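Local coordinates for Spermidine/putrescine ABC transporter, periplasmic binding protein (Treponema pallidum, PDB 2V84) that probably captures polyamines such as spermidine and putrescine in the periplasm and serves as the receptor of an ABC transporter, at residues A[167-172]-A[223-228]; A[245-248]-A[252-255]; A[175-180]-A[193-198]. All blocks are in the same frame, centred on the assembly; numbering follows the deposited sequence.

Contact 1 (A[167-172]-A[223-228]); sequences REVMGA and VAHGFA
The imidazole of His225 projects from strand 223-226 against the side of helix 166-176, where Glu168 and Val169 receive it. Glu168 CB approaches His225 CE1 obliquely at 3.9 Å. Val169 CG2 lies near the ring plane, at the edge, 4.2 Å from His225 ND1. The first torsion carries the ring across: CG is anti to the backbone N (chi1 -175°), and the imidazole extends from the strand to the helix.

The polar ends meet through one water. It donates to Glu168 OE1 at 2.7 Å and lies in the imidazole plane, 2.8 Å from His225 NE2, so it bridges groups that do not bond directly. In the second shell, His225 ND1 accepts from Met163 N and Trp148 packs edge-to-face with the ring, which together probably hold its rotation. Glu168 OE2 forms a salt bridge with Lys323, and Asp165 OD2 accepts from Glu168 N.

Arg167 and Glu168 are predicted to bind spermidine. The side chain of Glu168 is about 4 Å from a bound MES, probably from the crystallisation liquor. With one oxygen on water and the other on a lysine, the carboxylate would probably stay ionised, as suits a cationic polyamine.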
ATOM      1  N   ARG A 167      -7.047  -2.523  -8.751  1.00 27.72           N
ATOM      2  CA  ARG A 167      -5.843  -3.356  -8.843  1.00 27.73           C
ATOM      3  C   ARG A 167      -5.771  -4.394  -7.716  1.00 27.33           C
ATOM      4  O   ARG A 167      -5.293  -5.507  -7.943  1.00 27.22           O
ATOM      5  CB  ARG A 167      -4.561  -2.519  -8.964  1.00 27.34           C
ATOM      6  CG  ARG A 167      -4.542  -1.611 -10.165  1.00 27.84           C
ATOM      7  CD  ARG A 167      -4.446  -2.372 -11.509  1.00 29.40           C
ATOM      8  NE  ARG A 167      -3.500  -3.496 -11.486  1.00 29.20           N
ATOM      9  CZ  ARG A 167      -2.202  -3.414 -11.783  1.00 30.53           C
ATOM     10  NH1 ARG A 167      -1.650  -2.256 -12.110  1.00 26.51           N
ATOM     11  NH2 ARG A 167      -1.441  -4.505 -11.727  1.00 30.68           N
ATOM     12  N   GLU A 168      -6.260  -4.034  -6.529  1.00 27.12           N
ATOM     13  CA  GLU A 168      -6.346  -4.987  -5.401  1.00 26.72           C
ATOM     14  C   GLU A 168      -7.326  -6.118  -5.651  1.00 26.95           C
ATOM     15  O   GLU A 168      -7.003  -7.287  -5.415  1.00 26.33           O
ATOM     16  CB  GLU A 168      -6.738  -4.295  -4.081  1.00 26.90           C
ATOM     17  CG  GLU A 168      -5.659  -3.418  -3.417  1.00 28.82           C
ATOM     18  CD  GLU A 168      -4.337  -4.112  -3.073  1.00 28.33           C
ATOM     19  OE1 GLU A 168      -4.173  -5.344  -3.165  1.00 29.07           O
ATOM     20  OE2 GLU A 168      -3.412  -3.379  -2.718  1.00 33.09           O
ATOM     21  N   VAL A 169      -8.532  -5.776  -6.105  1.00 26.05           N
ATOM     22  CA  VAL A 169      -9.575  -6.786  -6.289  1.00 25.79           C
ATOM     23  C   VAL A 169      -9.312  -7.662  -7.519  1.00 26.24           C
ATOM     24  O   VAL A 169      -9.313  -8.893  -7.419  1.00 25.37           O
ATOM     25  CB  VAL A 169     -10.994  -6.160  -6.243  1.00 26.44           C
ATOM     26  CG1 VAL A 169     -12.085  -7.218  -6.450  1.00 25.18           C
ATOM     27  CG2 VAL A 169     -11.197  -5.515  -4.853  1.00 26.69           C
ATOM     28  N   MET A 170      -9.035  -7.025  -8.653  1.00 26.48           N
ATOM     29  CA  MET A 170      -8.617  -7.775  -9.848  1.00 27.50           C
ATOM     30  C   MET A 170      -7.367  -8.609  -9.563  1.00 27.65           C
ATOM     31  O   MET A 170      -7.258  -9.770 -10.004  1.00 27.49           O
ATOM     32  CB  MET A 170      -8.387  -6.851 -11.055  1.00 27.73           C
ATOM     33  CG  MET A 170      -9.663  -6.282 -11.691  1.00 30.14           C
ATOM     34  SD  MET A 170     -10.872  -7.529 -12.239  1.00 33.41           S
ATOM     35  CE  MET A 170     -10.095  -7.981 -13.791  1.00 29.79           C
ATOM     36  N   GLY A 171      -6.433  -8.021  -8.817  1.00 27.36           N
ATOM     37  CA  GLY A 171      -5.184  -8.692  -8.459  1.00 26.85           C
ATOM     38  C   GLY A 171      -5.411  -9.955  -7.654  1.00 27.98           C
ATOM     39  O   GLY A 171      -4.833 -11.001  -7.951  1.00 28.43           O
ATOM     40  N   ALA A 172      -6.260  -9.860  -6.638  1.00 27.33           N
ATOM     41  CA  ALA A 172      -6.630 -11.033  -5.831  1.00 27.47           C
ATOM     42  C   ALA A 172      -7.281 -12.127  -6.666  1.00 27.28           C
ATOM     43  O   ALA A 172      -7.007 -13.307  -6.462  1.00 27.90           O
ATOM     44  CB  ALA A 172      -7.534 -10.620  -4.720  1.00 27.37           C
ATOM     45  N   VAL A 223     -15.797 -10.812   7.785  1.00 24.81           N
ATOM     46  CA  VAL A 223     -14.603 -11.038   6.989  1.00 23.29           C
ATOM     47  C   VAL A 223     -14.481  -9.799   6.117  1.00 23.93           C
ATOM     48  O   VAL A 223     -15.442  -9.386   5.481  1.00 23.29           O
ATOM     49  CB  VAL A 223     -14.722 -12.256   6.060  1.00 23.41           C
ATOM     50  CG1 VAL A 223     -13.454 -12.386   5.226  1.00 21.47           C
ATOM     51  CG2 VAL A 223     -14.943 -13.541   6.836  1.00 21.18           C
ATOM     52  N   ALA A 224     -13.301  -9.195   6.093  1.00 23.86           N
ATOM     53  CA  ALA A 224     -13.114  -8.041   5.209  1.00 23.18           C
ATOM     54  C   ALA A 224     -11.731  -7.986   4.623  1.00 23.85           C
ATOM     55  O   ALA A 224     -10.761  -8.348   5.262  1.00 24.20           O
ATOM     56  CB  ALA A 224     -13.439  -6.724   5.944  1.00 23.16           C
ATOM     57  N   HIS A 225     -11.662  -7.512   3.377  1.00 24.50           N
ATOM     58  CA  HIS A 225     -10.410  -7.252   2.676  1.00 24.90           C
ATOM     59  C   HIS A 225      -9.884  -5.868   3.106  1.00 25.47           C
ATOM     60  O   HIS A 225     -10.655  -4.902   3.151  1.00 24.38           O
ATOM     61  CB  HIS A 225     -10.764  -7.246   1.188  1.00 24.19           C
ATOM     62  CG  HIS A 225      -9.605  -7.114   0.256  1.00 23.81           C
ATOM     63  ND1 HIS A 225      -9.771  -6.647  -1.025  1.00 24.01           N
ATOM     64  CD2 HIS A 225      -8.287  -7.393   0.391  1.00 21.26           C
ATOM     65  CE1 HIS A 225      -8.607  -6.652  -1.651  1.00 22.99           C
ATOM     66  NE2 HIS A 225      -7.685  -7.099  -0.815  1.00 22.43           N
ATOM     67  N   GLY A 226      -8.599  -5.764   3.444  1.00 25.11           N
ATOM     68  CA  GLY A 226      -8.070  -4.456   3.836  1.00 25.65           C
ATOM     69  C   GLY A 226      -6.698  -4.474   4.471  1.00 26.36           C
ATOM     70  O   GLY A 226      -6.011  -5.478   4.431  1.00 25.89           O
ATOM     71  N   PHE A 227      -6.301  -3.338   5.036  1.00 26.68           N
ATOM     72  CA  PHE A 227      -4.997  -3.226   5.663  1.00 27.43           C
ATOM     73  C   PHE A 227      -5.045  -3.520   7.145  1.00 26.51           C
ATOM     74  O   PHE A 227      -5.909  -3.048   7.874  1.00 27.37           O
ATOM     75  CB  PHE A 227      -4.368  -1.861   5.404  1.00 27.96           C
ATOM     76  CG  PHE A 227      -4.230  -1.535   3.947  1.00 29.72           C
ATOM     77  CD1 PHE A 227      -3.410  -2.281   3.124  1.00 30.02           C
ATOM     78  CD2 PHE A 227      -4.912  -0.454   3.409  1.00 32.94           C
ATOM     79  CE1 PHE A 227      -3.278  -1.972   1.759  1.00 31.30           C
ATOM     80  CE2 PHE A 227      -4.784  -0.129   2.070  1.00 32.89           C
ATOM     81  CZ  PHE A 227      -3.979  -0.889   1.240  1.00 31.95           C
ATOM     82  N   ALA A 228      -4.085  -4.321   7.575  1.00 27.50           N
ATOM     83  CA  ALA A 228      -3.967  -4.751   8.967  1.00 27.45           C
ATOM     84  C   ALA A 228      -3.959  -3.569   9.931  1.00 28.51           C
ATOM     85  O   ALA A 228      -4.634  -3.595  10.971  1.00 27.91           O
ATOM     86  CB  ALA A 228      -2.700  -5.572   9.130  1.00 28.16           C
TER
HETATM   87  O   HOH W   1      -5.213  -7.533  -2.089  1.00 19.88           O

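Contact 2 (A[245-248]-A[252-255]); sequences FFIP and ASPV
Ser253 meets both Pro248 and Ile247, and one hydrogen bond is the polar core of the contact. Ser253 OG donates to the carbonyl Pro248 O at 2.8 Å. The donor comes in at a C=O...O angle of 133° and is tilted 24° from the carbonyl plane. The side-chain torsion sets this up, since OG lies beside the backbone N of its own residue (chi1 -53°) and so faces the chain that runs through Pro248. The same hydroxyl is also hydrogen-bonded to Trp148 NE1, whose N-H can only donate. Ser253 therefore gives one bond and receives another, which defines the orientation of its hydroxyl in a buried setting.

Van der Waals contacts flank this bond. The carbon-carbon one is Ile247 CG2 to Ser253 CB at 4.0 Å, and it is this methyl, rather than the longer CG1 branch, that does the touching. The pyrrolidine ring of Pro248 lies alongside the hydroxyl, with Pro248 CB 3.7 Å from Ser253 OG. Trp148 packs on Pro248 as well, and so serves the serine as a hydrogen-bond donor and the proline as an apolar neighbour.

The closest backbone approach joins Pro248 and Ser253, whose CA atoms are 6.5 Å apart. Residues 247-253 link strand 243-246 to strand 254-260, and the serine-to-carbonyl bond closes this connection between two strands that both pair antiparallel with strand 125-137 in the mixed sheet. Phe246 bonds through its backbone to Ile134 of that strand, Ser253 makes a backbone hydrogen bond with Thr321 of strand 321-322, and Phe245 packs against Phe231 and Phe232 of helix 228-234.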
ATOM      1  N   PHE A 245      -5.868 -11.842  10.973  1.00 26.28           N
ATOM      2  CA  PHE A 245      -5.524 -11.125   9.773  1.00 25.94           C
ATOM      3  C   PHE A 245      -4.463 -11.958   9.099  1.00 26.89           C
ATOM      4  O   PHE A 245      -3.508 -12.384   9.760  1.00 27.84           O
ATOM      5  CB  PHE A 245      -4.965  -9.717  10.075  1.00 25.85           C
ATOM      6  CG  PHE A 245      -4.482  -9.022   8.860  1.00 26.04           C
ATOM      7  CD1 PHE A 245      -5.358  -8.278   8.075  1.00 23.44           C
ATOM      8  CD2 PHE A 245      -3.171  -9.193   8.428  1.00 25.26           C
ATOM      9  CE1 PHE A 245      -4.918  -7.725   6.896  1.00 24.50           C
ATOM     10  CE2 PHE A 245      -2.729  -8.613   7.272  1.00 24.61           C
ATOM     11  CZ  PHE A 245      -3.605  -7.885   6.495  1.00 26.10           C
ATOM     12  N   PHE A 246      -4.623 -12.185   7.799  1.00 26.19           N
ATOM     13  CA  PHE A 246      -3.631 -12.910   7.002  1.00 27.02           C
ATOM     14  C   PHE A 246      -3.597 -12.382   5.588  1.00 28.08           C
ATOM     15  O   PHE A 246      -4.599 -11.916   5.060  1.00 28.66           O
ATOM     16  CB  PHE A 246      -3.936 -14.424   6.958  1.00 26.07           C
ATOM     17  CG  PHE A 246      -5.355 -14.745   6.593  1.00 25.39           C
ATOM     18  CD1 PHE A 246      -6.342 -14.798   7.574  1.00 24.95           C
ATOM     19  CD2 PHE A 246      -5.704 -15.032   5.285  1.00 22.20           C
ATOM     20  CE1 PHE A 246      -7.672 -15.083   7.244  1.00 25.80           C
ATOM     21  CE2 PHE A 246      -7.014 -15.318   4.945  1.00 23.46           C
ATOM     22  CZ  PHE A 246      -8.010 -15.343   5.932  1.00 25.49           C
ATOM     23  N   ILE A 247      -2.428 -12.474   4.971  1.00 29.93           N
ATOM     24  CA  ILE A 247      -2.302 -12.283   3.536  1.00 30.74           C
ATOM     25  C   ILE A 247      -2.236 -13.711   2.996  1.00 31.21           C
ATOM     26  O   ILE A 247      -1.362 -14.466   3.413  1.00 31.69           O
ATOM     27  CB  ILE A 247      -1.005 -11.507   3.197  1.00 31.20           C
ATOM     28  CG1 ILE A 247      -1.007 -10.136   3.884  1.00 32.18           C
ATOM     29  CG2 ILE A 247      -0.795 -11.421   1.667  1.00 31.20           C
ATOM     30  CD1 ILE A 247       0.370  -9.647   4.349  1.00 34.72           C
ATOM     31  N   PRO A 248      -3.173 -14.107   2.098  1.00 31.24           N
ATOM     32  CA  PRO A 248      -3.198 -15.473   1.602  1.00 31.15           C
ATOM     33  C   PRO A 248      -1.843 -15.912   1.027  1.00 32.07           C
ATOM     34  O   PRO A 248      -1.253 -15.187   0.218  1.00 32.34           O
ATOM     35  CB  PRO A 248      -4.276 -15.418   0.517  1.00 30.61           C
ATOM     36  CG  PRO A 248      -5.217 -14.362   1.038  1.00 30.41           C
ATOM     37  CD  PRO A 248      -4.298 -13.310   1.568  1.00 30.40           C
ATOM     38  N   ALA A 252       0.113 -15.982  -5.284  1.00 29.64           N
ATOM     39  CA  ALA A 252       0.947 -14.780  -5.334  1.00 28.77           C
ATOM     40  C   ALA A 252       0.088 -13.531  -5.183  1.00 28.27           C
ATOM     41  O   ALA A 252      -0.153 -12.809  -6.135  1.00 26.98           O
ATOM     42  CB  ALA A 252       1.767 -14.737  -6.635  1.00 29.39           C
ATOM     43  N   SER A 253      -0.394 -13.302  -3.965  1.00 28.32           N
ATOM     44  CA  SER A 253      -1.276 -12.171  -3.667  1.00 28.26           C
ATOM     45  C   SER A 253      -0.616 -10.834  -3.989  1.00 28.35           C
ATOM     46  O   SER A 253       0.597 -10.700  -3.847  1.00 28.80           O
ATOM     47  CB  SER A 253      -1.659 -12.178  -2.192  1.00 27.44           C
ATOM     48  OG  SER A 253      -2.177 -13.434  -1.822  1.00 27.28           O
ATOM     49  N   PRO A 254      -1.425  -9.831  -4.384  1.00 28.67           N
ATOM     50  CA  PRO A 254      -0.866  -8.516  -4.679  1.00 27.89           C
ATOM     51  C   PRO A 254      -0.171  -7.853  -3.484  1.00 28.52           C
ATOM     52  O   PRO A 254      -0.695  -7.816  -2.355  1.00 28.41           O
ATOM     53  CB  PRO A 254      -2.065  -7.676  -5.126  1.00 27.11           C
ATOM     54  CG  PRO A 254      -3.257  -8.541  -5.100  1.00 28.11           C
ATOM     55  CD  PRO A 254      -2.890  -9.896  -4.554  1.00 28.64           C
ATOM     56  N   VAL A 255       1.004  -7.297  -3.768  1.00 28.72           N
ATOM     57  CA  VAL A 255       1.855  -6.610  -2.806  1.00 28.62           C
ATOM     58  C   VAL A 255       2.073  -5.173  -3.339  1.00 27.75           C
ATOM     59  O   VAL A 255       2.032  -4.948  -4.538  1.00 28.06           O
ATOM     60  CB  VAL A 255       3.198  -7.407  -2.615  1.00 29.13           C
ATOM     61  CG1 VAL A 255       4.193  -6.674  -1.742  1.00 31.12           C
ATOM     62  CG2 VAL A 255       2.925  -8.786  -2.007  1.00 29.93           C
TER

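Contact 3 (A[175-180]-A[193-198]); sequences ASLGYN and AILVTD
Leu177, which faces Leu195 across the contact, also supplies the carbonyl that covers one face of the Tyr179 ring: Leu177 O sits 3.5 Å above the ring plane of Tyr179, over its centre. Beyond the ring, Tyr179 OH is hydrogen-bonded to Gln191 OE1 and the side chain touches Glu188, so the phenol is tied to helix 186-200 although it does not reach residues 193-198. Tyr179 also packs on Leu174.

Between the segments themselves the contact is apolar. The two leucines reach toward each other tip to tip, with a single methyl doing the work on one side: Leu195 CD2 lies 3.9 Å from Leu177 CG and equally 3.9 Å from Leu177 CD1. Leu195 is carried out from its helix by a first torsion that sets CG anti to the backbone N (chi1 -168°). The same methyl, Leu195 CD2, comes to 4.3 Å from Ser176 CB. Ser176 OG turns back instead to Ala172 O in its own helix.

Helix 166-176 ends here in a Schellman motif. Gly178, with its positive phi of 74°, is the C' residue; Gly178 N bonds to Ala175 O at 2.9 Å, and Tyr179 N bonds to Leu174 O. Leu177, the first residue past the helix, lies against helix 186-200 just before this turn, and residues 177-185 connect the two helices.

On the opposing helix, which has a wider pi-type turn at 195-198, Thr197 doubles the grip on Ala193 O. Thr197 N and Thr197 OG1, each 2.9 Å from Ala193 O, come from opposite faces of the carbonyl plane, and the hydroxyl makes a C=O...O angle of 147°. Trp200 packs against both Ser176 and Leu195, while Val340 of helix 330-342 lies against Val196 and Thr197.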
ATOM      1  N   ALA A 175      -4.484 -13.570  -8.966  1.00 31.11           N
ATOM      2  CA  ALA A 175      -3.675 -14.413  -8.097  1.00 32.13           C
ATOM      3  C   ALA A 175      -4.344 -15.776  -7.858  1.00 33.12           C
ATOM      4  O   ALA A 175      -3.743 -16.814  -8.128  1.00 33.05           O
ATOM      5  CB  ALA A 175      -3.383 -13.704  -6.785  1.00 31.88           C
ATOM      6  N   SER A 176      -5.588 -15.760  -7.383  1.00 33.68           N
ATOM      7  CA  SER A 176      -6.364 -16.990  -7.163  1.00 34.84           C
ATOM      8  C   SER A 176      -6.400 -17.909  -8.375  1.00 34.30           C
ATOM      9  O   SER A 176      -6.288 -19.122  -8.223  1.00 35.18           O
ATOM     10  CB  SER A 176      -7.801 -16.668  -6.762  1.00 34.50           C
ATOM     11  OG  SER A 176      -7.819 -15.937  -5.562  1.00 38.74           O
ATOM     12  N   LEU A 177      -6.558 -17.330  -9.564  1.00 34.13           N
ATOM     13  CA  LEU A 177      -6.575 -18.089 -10.830  1.00 33.40           C
ATOM     14  C   LEU A 177      -5.189 -18.442 -11.386  1.00 34.09           C
ATOM     15  O   LEU A 177      -5.080 -18.929 -12.526  1.00 33.21           O
ATOM     16  CB  LEU A 177      -7.367 -17.322 -11.894  1.00 32.92           C
ATOM     17  CG  LEU A 177      -8.854 -17.118 -11.579  1.00 31.89           C
ATOM     18  CD1 LEU A 177      -9.431 -15.962 -12.382  1.00 31.95           C
ATOM     19  CD2 LEU A 177      -9.629 -18.408 -11.816  1.00 27.66           C
ATOM     20  N   GLY A 178      -4.138 -18.189 -10.600  1.00 33.94           N
ATOM     21  CA  GLY A 178      -2.775 -18.550 -10.990  1.00 34.74           C
ATOM     22  C   GLY A 178      -2.200 -17.638 -12.056  1.00 35.09           C
ATOM     23  O   GLY A 178      -1.213 -17.973 -12.732  1.00 35.22           O
ATOM     24  N   TYR A 179      -2.816 -16.472 -12.208  1.00 35.29           N
ATOM     25  CA  TYR A 179      -2.370 -15.495 -13.191  1.00 35.31           C
ATOM     26  C   TYR A 179      -1.608 -14.336 -12.546  1.00 35.44           C
ATOM     27  O   TYR A 179      -1.789 -14.030 -11.364  1.00 35.96           O
ATOM     28  CB  TYR A 179      -3.566 -14.975 -13.983  1.00 35.39           C
ATOM     29  CG  TYR A 179      -4.332 -16.050 -14.735  1.00 35.47           C
ATOM     30  CD1 TYR A 179      -3.662 -17.116 -15.349  1.00 36.95           C
ATOM     31  CD2 TYR A 179      -5.717 -15.984 -14.865  1.00 34.72           C
ATOM     32  CE1 TYR A 179      -4.351 -18.097 -16.045  1.00 36.42           C
ATOM     33  CE2 TYR A 179      -6.419 -16.958 -15.564  1.00 35.61           C
ATOM     34  CZ  TYR A 179      -5.726 -18.010 -16.160  1.00 35.81           C
ATOM     35  OH  TYR A 179      -6.403 -18.977 -16.868  1.00 37.21           O
ATOM     36  N   ASN A 180      -0.745 -13.690 -13.323  1.00 35.10           N
ATOM     37  CA  ASN A 180       0.020 -12.577 -12.791  1.00 34.51           C
ATOM     38  C   ASN A 180      -0.897 -11.417 -12.413  1.00 33.86           C
ATOM     39  O   ASN A 180      -1.739 -11.015 -13.229  1.00 33.97           O
ATOM     40  CB  ASN A 180       1.079 -12.108 -13.795  1.00 34.90           C
ATOM     41  CG  ASN A 180       2.168 -11.312 -13.128  1.00 35.84           C
ATOM     42  OD1 ASN A 180       2.029 -10.113 -12.903  1.00 36.69           O
ATOM     43  ND2 ASN A 180       3.249 -11.991 -12.764  1.00 37.10           N
ATOM     44  N   ALA A 193     -12.548 -11.099 -13.946  1.00 29.12           N
ATOM     45  CA  ALA A 193     -13.792 -10.324 -13.821  1.00 28.71           C
ATOM     46  C   ALA A 193     -15.007 -11.194 -13.505  1.00 28.79           C
ATOM     47  O   ALA A 193     -15.857 -10.810 -12.692  1.00 27.41           O
ATOM     48  CB  ALA A 193     -14.039  -9.525 -15.070  1.00 29.31           C
ATOM     49  N   ILE A 194     -15.097 -12.348 -14.167  1.00 28.47           N
ATOM     50  CA  ILE A 194     -16.196 -13.284 -13.927  1.00 28.55           C
ATOM     51  C   ILE A 194     -16.109 -13.845 -12.505  1.00 28.11           C
ATOM     52  O   ILE A 194     -17.132 -13.988 -11.831  1.00 28.23           O
ATOM     53  CB  ILE A 194     -16.222 -14.438 -14.953  1.00 28.71           C
ATOM     54  CG1 ILE A 194     -16.629 -13.902 -16.335  1.00 29.39           C
ATOM     55  CG2 ILE A 194     -17.194 -15.535 -14.495  1.00 28.72           C
ATOM     56  CD1 ILE A 194     -16.338 -14.847 -17.523  1.00 30.01           C
ATOM     57  N   LEU A 195     -14.894 -14.163 -12.062  1.00 27.61           N
ATOM     58  CA  LEU A 195     -14.697 -14.614 -10.676  1.00 27.86           C
ATOM     59  C   LEU A 195     -15.232 -13.599  -9.653  1.00 27.27           C
ATOM     60  O   LEU A 195     -16.003 -13.957  -8.757  1.00 28.10           O
ATOM     61  CB  LEU A 195     -13.218 -14.932 -10.415  1.00 27.45           C
ATOM     62  CG  LEU A 195     -12.864 -15.669  -9.119  1.00 29.38           C
ATOM     63  CD1 LEU A 195     -13.550 -17.054  -9.055  1.00 30.45           C
ATOM     64  CD2 LEU A 195     -11.380 -15.800  -8.954  1.00 28.60           C
ATOM     65  N   VAL A 196     -14.824 -12.332  -9.779  1.00 26.99           N
ATOM     66  CA  VAL A 196     -15.294 -11.285  -8.850  1.00 26.40           C
ATOM     67  C   VAL A 196     -16.805 -11.089  -8.971  1.00 26.50           C
ATOM     68  O   VAL A 196     -17.508 -11.078  -7.969  1.00 26.94           O
ATOM     69  CB  VAL A 196     -14.587  -9.909  -9.066  1.00 26.82           C
ATOM     70  CG1 VAL A 196     -15.046  -8.914  -8.025  1.00 27.95           C
ATOM     71  CG2 VAL A 196     -13.071 -10.045  -9.030  1.00 24.71           C
ATOM     72  N   THR A 197     -17.295 -10.920 -10.203  1.00 27.18           N
ATOM     73  CA  THR A 197     -18.718 -10.644 -10.425  1.00 27.73           C
ATOM     74  C   THR A 197     -19.624 -11.790 -10.009  1.00 27.38           C
ATOM     75  O   THR A 197     -20.591 -11.583  -9.282  1.00 26.76           O
ATOM     76  CB  THR A 197     -18.987 -10.279 -11.890  1.00 27.65           C
ATOM     77  OG1 THR A 197     -18.161  -9.173 -12.222  1.00 30.51           O
ATOM     78  CG2 THR A 197     -20.431  -9.898 -12.110  1.00 29.79           C
ATOM     79  N   ASP A 198     -19.295 -12.991 -10.470  1.00 27.21           N
ATOM     80  CA  ASP A 198     -20.163 -14.137 -10.265  1.00 27.45           C
ATOM     81  C   ASP A 198     -19.955 -14.896  -8.978  1.00 26.82           C
ATOM     82  O   ASP A 198     -20.883 -15.561  -8.516  1.00 26.79           O
ATOM     83  CB  ASP A 198     -20.077 -15.107 -11.453  1.00 27.45           C
ATOM     84  CG  ASP A 198     -20.798 -14.593 -12.682  1.00 29.85           C
ATOM     85  OD1 ASP A 198     -21.626 -13.656 -12.547  1.00 30.36           O
ATOM     86  OD2 ASP A 198     -20.533 -15.140 -13.779  1.00 31.87           O
TER

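How the contacts relate
All three contacts lie on the same side of the chain's centre. Contacts 1 and 2 are about 8 Å apart between centres, and contact 3 lies about 13 and 14 Å from them, nearer the surface. Along the chain, contact 3 is nested inside the loop closed by contact 1, and contact 2 follows both. Helix 166-176 is the common element: its earlier part meets strand 223-226 of the mixed sheet in contact 1, and its end meets helix 186-200 in contact 3. Pro254 packs on Gly171 and Ala172, and Ala252 and Ser253 on Ala175, so segment 252-255 of contact 2 touches this helix too. Glu168 of the predicted spermidine site thus sits on a helix that all three contacts touch.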